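Local coordinates for pollen-specific leucine-rich repeat extensin-like protein 1 (Arabidopsis thaliana, PDB 6TME) that probably acts at the pollen cell wall, its leucine-rich repeat domain binding a partner protein while an extensin-like region is expected to associate with the wall, at residues L166-E177 / D188-F199. Numbering follows the deposited sequence.
With GOL (glycerol), chain S; SO4 (sulfate ion), chain I; EDO (1,2-ethanediol), chain U.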
# COMPACT_ATOMS: atom_id res chain seq x y z
N LEU A 166 -5.51 14.59 4.17
CA LEU A 166 -4.62 13.47 3.92
C LEU A 166 -5.11 12.60 2.75
O LEU A 166 -6.27 12.16 2.72
CB LEU A 166 -4.47 12.65 5.18
CG LEU A 166 -3.61 11.39 5.00
CD1 LEU A 166 -2.22 11.78 4.63
CD2 LEU A 166 -3.61 10.55 6.26
N LYS A 167 -4.22 12.34 1.81
CA LYS A 167 -4.52 11.61 0.59
C LYS A 167 -3.64 10.38 0.40
O LYS A 167 -4.09 9.40 -0.20
CB LYS A 167 -4.36 12.53 -0.63
CG LYS A 167 -4.59 11.80 -1.95
CD LYS A 167 -4.74 12.73 -3.12
CE LYS A 167 -5.56 12.07 -4.21
NZ LYS A 167 -5.50 12.86 -5.47
N PHE A 168 -2.41 10.41 0.89
CA PHE A 168 -1.41 9.38 0.64
C PHE A 168 -0.76 9.08 1.97
O PHE A 168 -0.17 9.98 2.59
CB PHE A 168 -0.38 9.86 -0.38
CG PHE A 168 0.64 8.82 -0.79
CD1 PHE A 168 1.71 8.50 0.04
CD2 PHE A 168 0.56 8.22 -2.03
CE1 PHE A 168 2.65 7.58 -0.37
CE2 PHE A 168 1.49 7.32 -2.43
CZ PHE A 168 2.54 6.99 -1.61
N LEU A 169 -0.90 7.84 2.43
CA LEU A 169 -0.32 7.38 3.68
C LEU A 169 0.49 6.14 3.37
O LEU A 169 -0.08 5.11 2.98
CB LEU A 169 -1.41 7.09 4.70
CG LEU A 169 -0.97 6.64 6.10
CD1 LEU A 169 0.06 7.57 6.68
CD2 LEU A 169 -2.17 6.54 7.03
N ASP A 170 1.82 6.23 3.52
CA ASP A 170 2.71 5.07 3.38
C ASP A 170 3.48 4.82 4.67
O ASP A 170 4.40 5.57 5.01
CB ASP A 170 3.67 5.27 2.21
CG ASP A 170 4.34 3.96 1.78
OD1 ASP A 170 4.42 3.05 2.63
OD2 ASP A 170 4.79 3.85 0.62
N ILE A 171 3.14 3.75 5.38
CA ILE A 171 3.87 3.32 6.57
C ILE A 171 4.48 1.93 6.40
O ILE A 171 4.94 1.33 7.37
CB ILE A 171 2.97 3.36 7.82
CG1 ILE A 171 1.82 2.34 7.68
CG2 ILE A 171 2.42 4.79 8.05
CD1 ILE A 171 0.98 2.18 8.94
N ARG A 172 4.52 1.43 5.17
CA ARG A 172 5.00 0.09 4.88
C ARG A 172 6.46 -0.06 5.30
O ARG A 172 7.23 0.92 5.36
CB ARG A 172 4.82 -0.23 3.38
CG ARG A 172 5.86 0.44 2.47
CD ARG A 172 5.51 0.54 0.98
NE ARG A 172 6.35 1.59 0.42
CZ ARG A 172 7.50 1.40 -0.24
NH1 ARG A 172 7.95 0.16 -0.53
NH2 ARG A 172 8.20 2.45 -0.62
N TYR A 173 6.83 -1.29 5.65
CA TYR A 173 8.22 -1.67 5.94
C TYR A 173 8.74 -0.99 7.20
O TYR A 173 9.85 -0.45 7.24
CB TYR A 173 9.13 -1.39 4.74
CG TYR A 173 9.19 -2.55 3.81
CD1 TYR A 173 9.87 -3.73 4.17
CD2 TYR A 173 8.54 -2.51 2.59
CE1 TYR A 173 9.91 -4.83 3.29
CE2 TYR A 173 8.58 -3.57 1.72
CZ TYR A 173 9.26 -4.73 2.08
OH TYR A 173 9.27 -5.76 1.19
N ASN A 174 7.93 -1.02 8.25
CA ASN A 174 8.34 -0.56 9.56
C ASN A 174 8.04 -1.71 10.52
O ASN A 174 7.97 -2.87 10.12
CB ASN A 174 7.63 0.75 9.93
CG ASN A 174 8.22 1.94 9.23
OD1 ASN A 174 9.32 2.39 9.56
ND2 ASN A 174 7.48 2.50 8.27
N ASP A 175 7.87 -1.39 11.79
CA ASP A 175 7.51 -2.36 12.81
C ASP A 175 6.28 -1.89 13.56
O ASP A 175 6.20 -1.99 14.79
CB ASP A 175 8.68 -2.61 13.76
CG ASP A 175 8.45 -3.82 14.67
OD1 ASP A 175 7.58 -4.65 14.36
OD2 ASP A 175 9.12 -3.92 15.72
N PHE A 176 5.31 -1.33 12.84
CA PHE A 176 4.00 -1.08 13.43
C PHE A 176 3.28 -2.40 13.70
O PHE A 176 3.48 -3.40 13.00
CB PHE A 176 3.17 -0.17 12.53
CG PHE A 176 3.74 1.22 12.37
CD1 PHE A 176 3.77 2.09 13.46
CD2 PHE A 176 4.24 1.65 11.15
CE1 PHE A 176 4.29 3.36 13.33
CE2 PHE A 176 4.77 2.92 11.01
CZ PHE A 176 4.79 3.78 12.10
N GLU A 177 2.44 -2.41 14.73
CA GLU A 177 1.86 -3.68 15.17
C GLU A 177 0.54 -3.42 15.87
O GLU A 177 0.12 -2.28 16.08
CB GLU A 177 2.84 -4.43 16.07
CG GLU A 177 3.22 -3.63 17.29
CD GLU A 177 2.25 -3.83 18.44
OE1 GLU A 177 1.98 -5.01 18.78
OE2 GLU A 177 1.75 -2.81 18.98
N ASP A 188 -10.63 10.09 3.39
CA ASP A 188 -10.66 9.96 1.93
C ASP A 188 -9.25 9.80 1.36
O ASP A 188 -8.75 10.57 0.56
CB ASP A 188 -11.44 11.12 1.30
CG ASP A 188 -10.75 12.48 1.42
OD1 ASP A 188 -11.40 13.47 1.02
OD2 ASP A 188 -9.60 12.59 1.91
N LEU A 189 -8.59 8.73 1.81
CA LEU A 189 -7.28 8.39 1.28
C LEU A 189 -7.41 7.84 -0.13
O LEU A 189 -8.37 7.13 -0.47
CB LEU A 189 -6.61 7.35 2.20
CG LEU A 189 -6.06 7.95 3.50
CD1 LEU A 189 -5.81 6.85 4.50
CD2 LEU A 189 -4.77 8.67 3.20
N ASP A 190 -6.46 8.22 -0.98
CA ASP A 190 -6.34 7.59 -2.29
C ASP A 190 -5.45 6.36 -2.24
O ASP A 190 -5.60 5.45 -3.05
CB ASP A 190 -5.78 8.61 -3.30
CG ASP A 190 -5.27 7.96 -4.59
OD1 ASP A 190 -6.10 7.40 -5.36
OD2 ASP A 190 -4.05 8.02 -4.85
N ALA A 191 -4.53 6.30 -1.28
CA ALA A 191 -3.53 5.25 -1.25
C ALA A 191 -3.17 4.94 0.20
O ALA A 191 -2.87 5.86 0.97
CB ALA A 191 -2.27 5.65 -2.03
N ILE A 192 -3.23 3.66 0.56
CA ILE A 192 -2.96 3.18 1.91
C ILE A 192 -1.98 2.01 1.76
O ILE A 192 -2.36 0.93 1.28
CB ILE A 192 -4.24 2.74 2.64
CG1 ILE A 192 -5.33 3.80 2.49
CG2 ILE A 192 -3.98 2.46 4.12
CD1 ILE A 192 -6.73 3.33 2.88
N PHE A 193 -0.73 2.22 2.16
CA PHE A 193 0.29 1.17 2.14
C PHE A 193 0.57 0.76 3.58
O PHE A 193 1.08 1.57 4.36
CB PHE A 193 1.56 1.64 1.42
CG PHE A 193 1.32 2.03 -0.02
CD1 PHE A 193 1.20 1.06 -0.99
CD2 PHE A 193 1.19 3.37 -0.39
CE1 PHE A 193 0.98 1.40 -2.33
CE2 PHE A 193 0.95 3.73 -1.72
CZ PHE A 193 0.85 2.74 -2.69
N LEU A 194 0.22 -0.47 3.93
CA LEU A 194 0.46 -1.00 5.27
C LEU A 194 1.41 -2.18 5.26
O LEU A 194 1.79 -2.65 6.34
CB LEU A 194 -0.85 -1.43 5.93
CG LEU A 194 -2.04 -0.49 5.80
CD1 LEU A 194 -3.31 -1.26 6.10
CD2 LEU A 194 -1.88 0.71 6.76
N ASN A 195 1.83 -2.65 4.09
CA ASN A 195 2.46 -3.96 3.98
C ASN A 195 3.76 -4.00 4.76
O ASN A 195 4.38 -2.97 5.05
CB ASN A 195 2.70 -4.33 2.51
CG ASN A 195 3.57 -3.30 1.76
OD1 ASN A 195 3.11 -2.24 1.33
ND2 ASN A 195 4.85 -3.62 1.62
N ASN A 196 4.16 -5.22 5.12
CA ASN A 196 5.44 -5.48 5.79
C ASN A 196 5.55 -4.71 7.10
O ASN A 196 6.49 -3.95 7.35
CB ASN A 196 6.62 -5.16 4.87
CG ASN A 196 6.76 -6.15 3.76
OD1 ASN A 196 6.07 -6.06 2.73
ND2 ASN A 196 7.67 -7.10 3.93
N ASN A 197 4.54 -4.92 7.94
CA ASN A 197 4.58 -4.47 9.31
C ASN A 197 4.29 -5.70 10.17
O ASN A 197 4.48 -6.85 9.77
CB ASN A 197 3.59 -3.31 9.50
CG ASN A 197 4.20 -1.99 9.10
OD1 ASN A 197 5.01 -1.43 9.84
ND2 ASN A 197 3.87 -1.52 7.90
N ARG A 198 3.80 -5.47 11.37
CA ARG A 198 3.38 -6.56 12.22
C ARG A 198 1.96 -6.33 12.73
O ARG A 198 1.62 -6.69 13.85
CB ARG A 198 4.36 -6.76 13.36
CG ARG A 198 5.71 -7.27 12.89
CD ARG A 198 5.59 -8.75 12.46
NE ARG A 198 5.93 -9.66 13.56
CZ ARG A 198 6.11 -10.98 13.45
NH1 ARG A 198 5.98 -11.58 12.27
NH2 ARG A 198 6.43 -11.69 14.52
N PHE A 199 1.10 -5.75 11.90
CA PHE A 199 -0.31 -5.63 12.25
C PHE A 199 -0.96 -7.00 12.42
O PHE A 199 -0.59 -7.98 11.76
CB PHE A 199 -1.07 -4.84 11.19
CG PHE A 199 -0.63 -3.41 11.07
CD1 PHE A 199 -0.68 -2.57 12.18
CD2 PHE A 199 -0.16 -2.91 9.86
CE1 PHE A 199 -0.25 -1.23 12.08
CE2 PHE A 199 0.27 -1.58 9.75
CZ PHE A 199 0.22 -0.74 10.87
C1 GOL S . 9.62 -5.48 8.57
O1 GOL S . 9.62 -4.10 8.14
C2 GOL S . 8.56 -6.36 7.75
O2 GOL S . 9.11 -7.10 6.70
C3 GOL S . 7.86 -7.29 8.78
O3 GOL S . 6.71 -7.78 8.15
S SO4 I . -6.90 16.34 -4.92
O1 SO4 I . -6.21 15.27 -5.64
O2 SO4 I . -5.98 17.45 -4.65
O3 SO4 I . -8.02 16.82 -5.73
O4 SO4 I . -7.41 15.82 -3.66
C1 EDO U . 6.97 -15.13 11.37
O1 EDO U . 5.69 -15.35 10.75
C2 EDO U . 7.03 -15.78 12.75
O2 EDO U . 6.37 -14.93 13.70
O HOH W 1 -8.47 12.64 4.24
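Strands 168-170 and 191-193 run parallel, 7° apart in direction, and pair Phe168 with Ala191, Leu169 with Ile192 and Asp170 with Phe193; this is the side-by-side stacking of successive turns in a leucine-rich repeat solenoid. Backbone hydrogen bonds alternate between the two strands: Leu169 N gives to Ala191 O, and Leu169 O receives Phe193 N at 3.1 Å in a nearly straight bond. Leu169 and Ile192 lie on the same face of the strands, and Leu189 CD2 extends that apolar side to meet Leu166 CG at 3.5 Å.

The other face bears Phe168, Ala191, Asp170 and Phe193 and meets the chain of another protein, which packs on both phenylalanines. The Phe168 ring is carried toward the neighbouring strand by a chi1 of -176°, which sets CG trans to the main-chain nitrogen; CD2 touches Ala191 CB and CZ reaches Phe193 CE2 at 3.6 Å, the two ring planes 51° apart. Asp170 OD1 accepts Arg172 N in an Asx turn, while the syn lone pair of OD2 takes Arg172 NE in a salt bridge; this grip helps direct the guanidinium, whose NH1 bonds the partner's backbone. Farther along, Asn196 CB sits over the centre of the Tyr173 ring in a CH-pi contact, 3.6 Å from the centroid. The tyrosine OH bonds the partner's backbone.

Asn197 belongs to the asparagine row of the repeats, its side chain turned into the solenoid loop. Its ND2 donates to Leu194 O in its own turn and to Ile171 O, 3.1 Å away in the preceding one, while OD1 receives Phe176 N at 3.0 Å. Ile171 O is thus held by two amides: Asn174 ND2, at 2.9 Å, and Asn197 ND2 approach it from opposite faces of the carbonyl plane.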